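Local coordinates for protein whirlin (Mus musculus, PDB 6FDD) that serves as a scaffold in the USH2 complex of hearing and vision and is needed for elongation and maintenance of hair-cell stereocilia in the inner ear, at residues T28-Y31 with Y32-Q35; I41-E44 with A45-M48; A58-S61 with L62-E65. One frame throughout, in Å; residues are numbered along the deposited sequence.

Contact 1: T28-Y31 with Y32-Q35; sequences TMMY and YLAQ
Y31 turns the edge of its ring toward the face of Y32, the next residue in the chain. The pair is T-shaped, with ring centroids 5.0 Å apart and planes at 65°. Y31 CD2 stands over the centre of the Y32 ring. Y31 CE2 is 3.9 Å from Y32 CE1. A face of the Y31 ring takes Q35. This is a CH-pi contact, with Q35 CG 3.9 Å from the ring centroid and shifted toward the rim. Q35 bends at chi2 (-70°), which lays its amide across the hydroxyl half of the ring, the two planes 22° apart. A water fixes the amide further: it accepts from Q35 NE2 at 2.8 Å and donates to Y31 O at 3.0 Å. Y31 O also accepts from Q35 N, so two donors grip it. T28 comes to Y32 in the ring plane, its CG2 3.7 Å from Y32 CE2. CG2 lies anti to the backbone N of T28, which sends the methyl alongside the tyrosine.

All of this runs along helix 23-37 of the second harmonin-homology domain (HHD2), an all-helical bundle. The bonds from Y32 N to T28 O, L33 N to M29 O and A34 N to M30 O follow the alpha-helical i to i+4 pattern. On the buried side of the helix, selenomethionine M29 and L33 lie side by side, M29 CG 4.1 Å from L33 CD2. L13 of helix 11-20 packs on both, and L62 and V66 of helix 62-67 reach M29. A49 and I41 touch Y32, while T28 OG1 is hydrogen-bonded to Q24 O.

Contact 2: I41-E44 with A45-M48; sequences ISVE and AMVM
I41 reaches forward over the first turn of helix 43-53. Its CB is 4.0 Å from A45 CB, and its CD1 is 3.8 Å from the CA of selenomethionine M46. CG1 of I41 sits between the backbone N and the carbonyl carbon (chi1 69°), and its extended chain carries CD1 onto M46. Q35 of helix 23-37 also touches I41.

S42 is the N-cap. Its OG accepts from A45 N at 2.9 Å in a nearly straight bond, with an N-H...O angle of 165°. Its carbonyl oxygen takes M46 N at 3.0 Å, so OG caps A45 N and the carbonyl starts the i to i+4 ladder at M46 N. Replacing S42 with alanine removes OG, which would probably leave A45 N without its capping acceptor and E44 OE1 without its weak hydroxyl partner.

V43 O accepts from V47 N, with V47 CG2 packed 3.3 Å from that oxygen. E44 O accepts from M48 N. The E44 side chain bends back at chi2, and OE1 takes a weak bond from S42 OG at 3.4 Å. Its stronger partner is R77 of helix 75-81, which forms a salt bridge with OE2. A carboxylate at a helix start is likely to suit the positive end of the helix dipole. The arrangement is a classic serine N-cap, set where the loop after helix 23-37 enters helix 43-53.

Contact 3: A58-S61 with L62-E65; sequences AKFS and LLSE
S64 and S61 are joined by the shortest polar link across this pair of segments. S64 OG donates to S61 O at 2.7 Å, lying in the carbonyl plane. Its chi1 of 63° places OG between the backbone N and the carbonyl carbon, facing back along the chain. S64 N adds only a weak bond to the same oxygen. One turn earlier the pattern repeats: S61 OG donates to A58 O at 2.7 Å, again in the carbonyl plane. Each hydroxyl thus binds the carbonyl three residues before it.

The backbone keeps the same spacing. L62 N donates to K59 O at 3.0 Å, and L63 N donates to F60 O at 3.1 Å. Both donors stand well above the carbonyl planes, by 50° at K59 O. L62 CB lies 3.4 Å from K59 O, beside the bonded L62 N. Bonds from i+3 to i are those of a 3-10 turn, tighter than an alpha-helical one. They carry the chain between helix 57-60 and helix 62-67. A water donates to F60 O at 2.8 Å and accepts weakly from S64 N, so F60 O receives two donors.

Apolar contact between the segments is modest. The F60 ring meets L63 obliquely, with its CE1 3.7 Å from L63 CD1, and the two side chains cross at about a right angle.

K59 turns its amine to other partners, a salt bridge with E25 and a hydrogen bond to N55. The side chains of L62 and E65 pack on helix 11-20, both at Q16, with L13 against E65 and L21, just beyond that helix, against L62. L63 faces L50 and F51 of helix 43-53, with L54 and V82 beside it.

Each contact is local and partly buried, with two or three buried side chains and some exposed ones. Contacts 1 and 2 lie on consecutive helices and touch directly: I41 CD1 packs 3.7 Å from Y32 O, and I41 also meets the backbone of Q35. Contact 3 lies across the chain's centre from both. It meets contact 1 through M29 CE and L62 CB at 3.9 Å, and its nearest atoms are about 5 Å from those of contact 2, without touching. Contact 1 is mid-helix and dominated by ring packing. Contact 2 is a helix start held by a cap. Contact 3 is a junction of short helices tied by serine hydroxyls.

Contact 1: T28-Y31 with Y32-Q35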
loop_
_atom_site.group_PDB
_atom_site.type_symbol
_atom_site.label_atom_id
_atom_site.label_comp_id
_atom_site.label_asym_id
_atom_site.label_seq_id
_atom_site.Cartn_x
_atom_site.Cartn_y
_atom_site.Cartn_z
ATOM N N THR A 28 -9.046 -4.926 -2.587
ATOM C CA THR A 28 -8.477 -5.096 -1.228
ATOM C C THR A 28 -7.470 -3.981 -0.913
ATOM O O THR A 28 -7.539 -3.359 0.157
ATOM C CB THR A 28 -7.888 -6.511 -1.076
ATOM O OG1 THR A 28 -8.930 -7.462 -1.284
ATOM C CG2 THR A 28 -7.259 -6.740 0.304
HETATM N N MSE A 29 -6.553 -3.704 -1.846
HETATM C CA MSE A 29 -5.578 -2.638 -1.640
HETATM C C MSE A 29 -6.264 -1.296 -1.400
HETATM O O MSE A 29 -5.922 -0.611 -0.442
HETATM C CB MSE A 29 -4.605 -2.521 -2.822
HETATM C CG MSE A 29 -3.618 -1.382 -2.635
HETATM SE SE MSE A 29 -2.393 -1.328 -4.109
HETATM C CE MSE A 29 -1.046 -2.324 -3.180
HETATM N N MSE A 30 -7.245 -0.937 -2.256
HETATM C CA MSE A 30 -7.952 0.345 -2.149
HETATM C C MSE A 30 -8.742 0.440 -0.847
HETATM O O MSE A 30 -8.744 1.496 -0.219
HETATM C CB MSE A 30 -8.825 0.620 -3.385
HETATM C CG MSE A 30 -8.017 0.723 -4.687
HETATM SE SE MSE A 30 -6.478 1.944 -4.558
HETATM C CE MSE A 30 -7.424 3.642 -4.680
ATOM N N TYR A 31 -9.311 -0.696 -0.390
ATOM C CA TYR A 31 -10.034 -0.765 0.879
ATOM C C TYR A 31 -9.124 -0.387 2.048
ATOM O O TYR A 31 -9.484 0.490 2.842
ATOM C CB TYR A 31 -10.639 -2.187 1.085
ATOM C CG TYR A 31 -11.171 -2.390 2.486
ATOM C CD1 TYR A 31 -12.269 -1.668 2.947
ATOM C CD2 TYR A 31 -10.533 -3.252 3.379
ATOM C CE1 TYR A 31 -12.739 -1.822 4.247
ATOM C CE2 TYR A 31 -10.993 -3.405 4.691
ATOM C CZ TYR A 31 -12.097 -2.696 5.115
ATOM O OH TYR A 31 -12.511 -2.836 6.408
ATOM N N TYR A 32 -7.946 -1.056 2.167
ATOM C CA TYR A 32 -7.013 -0.775 3.273
ATOM C C TYR A 32 -6.474 0.639 3.230
ATOM O O TYR A 32 -6.370 1.291 4.272
ATOM C CB TYR A 32 -5.904 -1.814 3.344
ATOM C CG TYR A 32 -6.429 -3.102 3.957
ATOM C CD1 TYR A 32 -6.834 -3.149 5.293
ATOM C CD2 TYR A 32 -6.584 -4.249 3.189
ATOM C CE1 TYR A 32 -7.367 -4.315 5.850
ATOM C CE2 TYR A 32 -7.096 -5.432 3.748
ATOM C CZ TYR A 32 -7.499 -5.450 5.073
ATOM O OH TYR A 32 -8.012 -6.595 5.649
ATOM N N LEU A 33 -6.198 1.120 2.032
ATOM C CA LEU A 33 -5.722 2.496 1.850
ATOM C C LEU A 33 -6.782 3.521 2.312
ATOM O O LEU A 33 -6.437 4.493 2.981
ATOM C CB LEU A 33 -5.370 2.687 0.374
ATOM C CG LEU A 33 -3.875 2.511 -0.021
ATOM C CD1 LEU A 33 -3.247 1.237 0.535
ATOM C CD2 LEU A 33 -3.725 2.511 -1.516
ATOM N N ALA A 34 -8.085 3.250 2.025
ATOM C CA ALA A 34 -9.188 4.127 2.432
ATOM C C ALA A 34 -9.406 4.078 3.935
ATOM O O ALA A 34 -9.726 5.108 4.530
ATOM C CB ALA A 34 -10.467 3.775 1.682
ATOM N N GLN A 35 -9.212 2.894 4.562
ATOM C CA GLN A 35 -9.344 2.740 6.020
ATOM C C GLN A 35 -8.226 3.532 6.711
ATOM O O GLN A 35 -8.458 4.140 7.754
ATOM C CB GLN A 35 -9.270 1.244 6.420
ATOM C CG GLN A 35 -10.500 0.418 6.010
ATOM C CD GLN A 35 -11.765 0.735 6.781
ATOM O OE1 GLN A 35 -11.842 0.562 7.986
ATOM N NE2 GLN A 35 -12.809 1.154 6.096
HETATM O O HOH W 1 -12.284 1.552 3.337
#

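Contact 2: I41-E44 with A45-M48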
loop_
_atom_site.group_PDB
_atom_site.type_symbol
_atom_site.label_atom_id
_atom_site.label_comp_id
_atom_site.label_asym_id
_atom_site.label_seq_id
_atom_site.Cartn_x
_atom_site.Cartn_y
_atom_site.Cartn_z
ATOM N N ILE A 41 -7.434 2.849 10.805
ATOM C CA ILE A 41 -6.272 1.985 11.078
ATOM C C ILE A 41 -4.964 2.783 10.995
ATOM O O ILE A 41 -4.868 3.751 10.243
ATOM C CB ILE A 41 -6.251 0.723 10.144
ATOM C CG1 ILE A 41 -5.971 1.085 8.671
ATOM C CG2 ILE A 41 -7.569 -0.110 10.301
ATOM C CD1 ILE A 41 -5.853 -0.123 7.671
ATOM N N SER A 42 -3.966 2.358 11.771
ATOM C CA SER A 42 -2.633 2.962 11.752
ATOM C C SER A 42 -1.914 2.633 10.446
ATOM O O SER A 42 -2.268 1.675 9.767
ATOM C CB SER A 42 -1.802 2.416 12.915
ATOM O OG SER A 42 -1.522 1.042 12.704
ATOM N N VAL A 43 -0.841 3.398 10.125
ATOM C CA VAL A 43 -0.010 3.101 8.953
ATOM C C VAL A 43 0.563 1.648 9.072
ATOM O O VAL A 43 0.659 0.951 8.071
ATOM C CB VAL A 43 1.109 4.171 8.727
ATOM C CG1 VAL A 43 2.124 4.197 9.874
ATOM C CG2 VAL A 43 1.794 3.975 7.382
ATOM N N GLU A 44 0.894 1.207 10.302
ATOM C CA GLU A 44 1.438 -0.140 10.528
ATOM C C GLU A 44 0.404 -1.215 10.247
ATOM O O GLU A 44 0.725 -2.198 9.582
ATOM C CB GLU A 44 1.973 -0.298 11.960
ATOM C CG GLU A 44 3.183 0.571 12.268
ATOM C CD GLU A 44 2.867 1.966 12.772
ATOM O OE1 GLU A 44 1.672 2.268 13.012
ATOM O OE2 GLU A 44 3.826 2.731 13.002
ATOM N N ALA A 45 -0.846 -1.032 10.729
ATOM C CA ALA A 45 -1.909 -2.016 10.465
ATOM C C ALA A 45 -2.141 -2.108 8.948
ATOM O O ALA A 45 -2.309 -3.211 8.407
ATOM C CB ALA A 45 -3.180 -1.639 11.200
HETATM N N MSE A 46 -2.080 -0.953 8.255
HETATM C CA MSE A 46 -2.252 -0.922 6.802
HETATM C C MSE A 46 -1.128 -1.689 6.100
HETATM O O MSE A 46 -1.388 -2.487 5.182
HETATM C CB MSE A 46 -2.324 0.537 6.301
HETATM C CG MSE A 46 -2.753 0.637 4.840
HETATM SE SE MSE A 46 -2.003 2.227 4.007
HETATM C CE MSE A 46 -0.064 1.750 4.069
ATOM N N VAL A 47 0.136 -1.450 6.521
ATOM C CA VAL A 47 1.292 -2.123 5.946
ATOM C C VAL A 47 1.160 -3.649 6.117
ATOM O O VAL A 47 1.390 -4.393 5.158
ATOM C CB VAL A 47 2.601 -1.567 6.550
ATOM C CG1 VAL A 47 3.772 -2.519 6.323
ATOM C CG2 VAL A 47 2.908 -0.178 5.961
HETATM N N MSE A 48 0.817 -4.100 7.332
HETATM C CA MSE A 48 0.667 -5.544 7.596
HETATM C C MSE A 48 -0.390 -6.190 6.692
HETATM O O MSE A 48 -0.163 -7.279 6.159
HETATM C CB MSE A 48 0.394 -5.784 9.074
HETATM C CG MSE A 48 1.588 -5.384 9.936
HETATM SE SE MSE A 48 1.390 -5.939 11.759
HETATM C CE MSE A 48 -0.120 -4.913 12.259
#

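Contact 3: A58-S61 with L62-E65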
loop_
_atom_site.group_PDB
_atom_site.type_symbol
_atom_site.label_atom_id
_atom_site.label_comp_id
_atom_site.label_asym_id
_atom_site.label_seq_id
_atom_site.Cartn_x
_atom_site.Cartn_y
_atom_site.Cartn_z
ATOM N N ALA A 58 6.916 -9.044 -7.905
ATOM C CA ALA A 58 6.343 -7.950 -8.696
ATOM C C ALA A 58 5.308 -7.165 -7.883
ATOM O O ALA A 58 5.280 -5.942 -7.968
ATOM C CB ALA A 58 5.711 -8.486 -9.974
ATOM N N LYS A 59 4.475 -7.860 -7.075
ATOM C CA LYS A 59 3.457 -7.179 -6.260
ATOM C C LYS A 59 4.065 -6.317 -5.177
ATOM O O LYS A 59 3.532 -5.244 -4.906
ATOM C CB LYS A 59 2.442 -8.170 -5.678
ATOM C CG LYS A 59 1.474 -8.730 -6.711
ATOM C CD LYS A 59 0.623 -9.821 -6.100
ATOM C CE LYS A 59 -0.064 -10.641 -7.163
ATOM N NZ LYS A 59 -0.859 -11.754 -6.572
ATOM N N PHE A 60 5.202 -6.755 -4.581
ATOM C CA PHE A 60 5.916 -6.004 -3.547
ATOM C C PHE A 60 6.312 -4.596 -4.044
ATOM O O PHE A 60 6.287 -3.651 -3.253
ATOM C CB PHE A 60 7.141 -6.775 -3.000
ATOM C CG PHE A 60 7.865 -6.048 -1.879
ATOM C CD1 PHE A 60 7.391 -6.100 -0.571
ATOM C CD2 PHE A 60 8.992 -5.272 -2.139
ATOM C CE1 PHE A 60 8.046 -5.409 0.460
ATOM C CE2 PHE A 60 9.636 -4.571 -1.111
ATOM C CZ PHE A 60 9.159 -4.647 0.181
ATOM N N SER A 61 6.625 -4.458 -5.356
ATOM C CA SER A 61 6.981 -3.163 -5.968
ATOM C C SER A 61 5.895 -2.086 -5.792
ATOM O O SER A 61 6.208 -0.891 -5.806
ATOM C CB SER A 61 7.347 -3.336 -7.441
ATOM O OG SER A 61 6.194 -3.457 -8.250
ATOM N N LEU A 62 4.625 -2.502 -5.579
ATOM C CA LEU A 62 3.535 -1.545 -5.346
ATOM C C LEU A 62 3.695 -0.731 -4.064
ATOM O O LEU A 62 3.197 0.388 -4.013
ATOM C CB LEU A 62 2.155 -2.224 -5.375
ATOM C CG LEU A 62 1.661 -2.663 -6.744
ATOM C CD1 LEU A 62 0.501 -3.605 -6.605
ATOM C CD2 LEU A 62 1.231 -1.455 -7.591
ATOM N N LEU A 63 4.378 -1.266 -3.020
ATOM C CA LEU A 63 4.559 -0.493 -1.774
ATOM C C LEU A 63 5.346 0.805 -1.985
ATOM O O LEU A 63 5.078 1.783 -1.273
ATOM C CB LEU A 63 5.148 -1.332 -0.630
ATOM C CG LEU A 63 4.188 -2.376 -0.058
ATOM C CD1 LEU A 63 4.929 -3.467 0.666
ATOM C CD2 LEU A 63 3.147 -1.732 0.846
ATOM N N SER A 64 6.255 0.853 -2.999
ATOM C CA SER A 64 6.976 2.102 -3.311
ATOM C C SER A 64 5.993 3.147 -3.881
ATOM O O SER A 64 6.157 4.337 -3.622
ATOM C CB SER A 64 8.152 1.864 -4.255
ATOM O OG SER A 64 7.736 1.369 -5.516
ATOM N N GLU A 65 4.937 2.694 -4.589
ATOM C CA GLU A 65 3.893 3.595 -5.096
ATOM C C GLU A 65 2.991 4.034 -3.948
ATOM O O GLU A 65 2.606 5.199 -3.887
ATOM C CB GLU A 65 3.073 2.939 -6.217
ATOM C CG GLU A 65 3.887 2.441 -7.406
ATOM C CD GLU A 65 4.430 3.479 -8.372
ATOM O OE1 GLU A 65 4.162 4.691 -8.190
ATOM O OE2 GLU A 65 5.119 3.069 -9.333
HETATM O O HOH W 2 8.292 -1.725 -3.057
#